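Local coordinates for Cfl (Pectobacterium brasiliense, PDB 7A9J), which probably activates carboxylic acids with ATP as an acyl-CoA ligase-like AMP-binding enzyme, and binds a coronafacic acid-like indenone carboxylic acid, at residues E265-T270 with I290-N295. The protein carries 1 engineered substitution. Numbering follows the deposited sequence.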
loop_
_atom_site.group_PDB
_atom_site.type_symbol
_atom_site.label_atom_id
_atom_site.label_comp_id
_atom_site.label_asym_id
_atom_site.label_seq_id
_atom_site.Cartn_x
_atom_site.Cartn_y
_atom_site.Cartn_z
ATOM N N GLU A 265 6.961 5.046 -14.995
ATOM C CA GLU A 265 6.281 5.634 -16.143
ATOM C C GLU A 265 6.394 4.740 -17.372
ATOM O O GLU A 265 5.481 4.709 -18.194
ATOM C CB GLU A 265 6.840 7.029 -16.458
ATOM C CG GLU A 265 6.591 8.053 -15.356
ATOM C CD GLU A 265 7.496 9.303 -15.460
ATOM O OE1 GLU A 265 7.394 10.171 -14.556
ATOM O OE2 GLU A 265 8.300 9.423 -16.427
ATOM N N ASN A 266 7.485 3.995 -17.515
ATOM C CA ASN A 266 7.590 3.097 -18.658
ATOM C C ASN A 266 7.393 1.649 -18.213
ATOM O O ASN A 266 8.140 0.759 -18.640
ATOM C CB ASN A 266 8.941 3.330 -19.342
ATOM C CG ASN A 266 9.012 4.698 -19.991
ATOM O OD1 ASN A 266 9.691 5.604 -19.496
ATOM N ND2 ASN A 266 8.305 4.859 -21.104
ATOM N N ILE A 267 6.351 1.406 -17.401
ATOM C CA ILE A 267 6.278 0.173 -16.622
ATOM C C ILE A 267 6.181 -1.049 -17.528
ATOM O O ILE A 267 6.744 -2.104 -17.208
ATOM C CB ILE A 267 5.118 0.219 -15.599
ATOM C CG1 ILE A 267 5.072 -1.077 -14.760
ATOM C CG2 ILE A 267 3.783 0.484 -16.293
ATOM C CD1 ILE A 267 6.288 -1.210 -13.861
ATOM N N THR A 268 5.421 -0.964 -18.624
ATOM C CA THR A 268 5.280 -2.134 -19.491
ATOM C C THR A 268 6.633 -2.578 -20.040
ATOM O O THR A 268 6.988 -3.762 -19.982
ATOM C CB THR A 268 4.309 -1.838 -20.644
ATOM O OG1 THR A 268 3.027 -1.523 -20.080
ATOM C CG2 THR A 268 4.169 -3.061 -21.533
ATOM N N GLU A 269 7.404 -1.634 -20.585
ATOM C CA GLU A 269 8.725 -1.986 -21.103
ATOM C C GLU A 269 9.665 -2.411 -19.982
ATOM O O GLU A 269 10.466 -3.335 -20.159
ATOM C CB GLU A 269 9.306 -0.831 -21.910
ATOM C CG GLU A 269 8.740 -0.752 -23.343
ATOM C CD GLU A 269 9.084 -1.979 -24.217
ATOM O OE1 GLU A 269 10.041 -2.725 -23.891
ATOM O OE2 GLU A 269 8.394 -2.198 -25.243
ATOM N N THR A 270 9.604 -1.737 -18.832
ATOM C CA THR A 270 10.414 -2.138 -17.694
ATOM C C THR A 270 10.119 -3.569 -17.268
ATOM O O THR A 270 11.042 -4.325 -16.927
ATOM C CB THR A 270 10.163 -1.157 -16.548
ATOM O OG1 THR A 270 10.622 0.143 -16.994
ATOM C CG2 THR A 270 10.894 -1.610 -15.256
ATOM N N ILE A 290 -2.881 -2.549 -17.160
ATOM C CA ILE A 290 -3.914 -3.072 -18.050
ATOM C C ILE A 290 -4.118 -2.127 -19.220
ATOM O O ILE A 290 -4.199 -2.547 -20.383
ATOM C CB ILE A 290 -5.224 -3.275 -17.271
ATOM C CG1 ILE A 290 -5.049 -4.391 -16.230
ATOM C CG2 ILE A 290 -6.442 -3.488 -18.235
ATOM C CD1 ILE A 290 -6.169 -4.430 -15.204
ATOM N N LYS A 291 -4.215 -0.832 -18.925
ATOM C CA LYS A 291 -4.532 0.119 -19.980
ATOM C C LYS A 291 -3.417 0.206 -21.015
ATOM O O LYS A 291 -3.688 0.394 -22.201
ATOM C CB LYS A 291 -4.812 1.491 -19.379
ATOM C CG LYS A 291 -5.327 2.476 -20.440
ATOM C CD LYS A 291 -5.738 3.827 -19.868
ATOM C CE LYS A 291 -7.221 3.875 -19.545
ATOM N NZ LYS A 291 -7.681 5.287 -19.503
ATOM N N ASN A 292 -2.163 0.041 -20.595
ATOM C CA ASN A 292 -1.052 0.104 -21.541
ATOM C C ASN A 292 -1.133 -1.000 -22.593
ATOM O O ASN A 292 -0.683 -0.810 -23.729
ATOM C CB ASN A 292 0.270 0.020 -20.789
ATOM C CG ASN A 292 0.511 1.230 -19.923
ATOM O OD1 ASN A 292 -0.204 2.236 -20.025
ATOM N ND2 ASN A 292 1.529 1.150 -19.069
ATOM N N GLU A 293 -1.720 -2.149 -22.245
ATOM C CA GLU A 293 -1.818 -3.271 -23.180
ATOM C C GLU A 293 -2.759 -2.999 -24.338
ATOM O O GLU A 293 -2.607 -3.632 -25.389
ATOM C CB GLU A 293 -2.285 -4.536 -22.463
ATOM C CG GLU A 293 -1.264 -5.082 -21.522
ATOM C CD GLU A 293 -0.015 -5.576 -22.236
ATOM O OE1 GLU A 293 -0.079 -6.592 -22.975
ATOM O OE2 GLU A 293 1.031 -4.942 -22.052
ATOM N N GLU A 294 -3.749 -2.113 -24.153
ATOM C CA GLU A 294 -4.679 -1.808 -25.229
ATOM C C GLU A 294 -3.923 -1.348 -26.470
ATOM O O GLU A 294 -4.301 -1.690 -27.596
ATOM C CB GLU A 294 -5.692 -0.760 -24.749
ATOM C CG GLU A 294 -5.316 0.684 -25.064
ATOM C CD GLU A 294 -5.974 1.708 -24.148
ATOM O OE1 GLU A 294 -5.283 2.687 -23.771
ATOM O OE2 GLU A 294 -7.172 1.542 -23.813
ATOM N N ASN A 295 -2.822 -0.619 -26.276
ATOM C CA ASN A 295 -1.871 -0.331 -27.336
ATOM C C ASN A 295 -0.830 -1.439 -27.364
ATOM O O ASN A 295 -1.184 -2.622 -27.437
ATOM C CB ASN A 295 -1.213 1.029 -27.110
ATOM C CG ASN A 295 -2.095 1.964 -26.310
ATOM O OD1 ASN A 295 -3.035 2.555 -26.850
ATOM N ND2 ASN A 295 -1.807 2.094 -25.010
HETATM O O HOH W 1 1.022 -3.408 -19.808
#
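Ile267, in the first turn of helix 267-274, reaches Asn292 of segment 290-295 with one methyl branch: its CG2 lies 3.6 Å from Asn292 ND2, the two side chains meeting at about a right angle. The longer branch turns the other way, because CG1 is anti to the backbone N (chi1 -179°), and Ile267 also packs on Leu234, in the loop after strand 230-233.

Thr268 makes most of the first segment's share of the contact. Its CA is 7.0 Å from the CA of Asn292, the closest CA pair of the two segments, and both side chains set out toward the opposite segment, running antiparallel and alongside each other. Asn292 ND2 donates to Thr268 OG1 over 3.2 Å, moderately bent at 150°, with the hydroxyl oxygen close to the amide plane. That oxygen is also 3.2 Å from Asn292 CB, so the threonine hydroxyl sits against the root of the asparagine as well as its amide nitrogen.

The hydroxyl proton of Thr268 goes to a water 2.8 Å from OG1, and this water in turn donates to Glu293 OE2 at 2.7 Å. OG1 therefore accepts from the amide and donates to the water, linking the threonine to two consecutive residues, Asn292 and Glu293. The methyl CG2 of Thr268 lies 3.7 Å from Glu293 OE2. Glu293 reaches this place by a bend at chi2 (-66°), while its OE1 is held by Leu300 N and its side chain touches Cys325 and Phe326 of helix 316-326.

The helices before and after the parallel strand 278-281 in the sequence meet here, in a polar, water-bridged contact within the alternating strand-and-helix part of the AMP-binding enzyme fold.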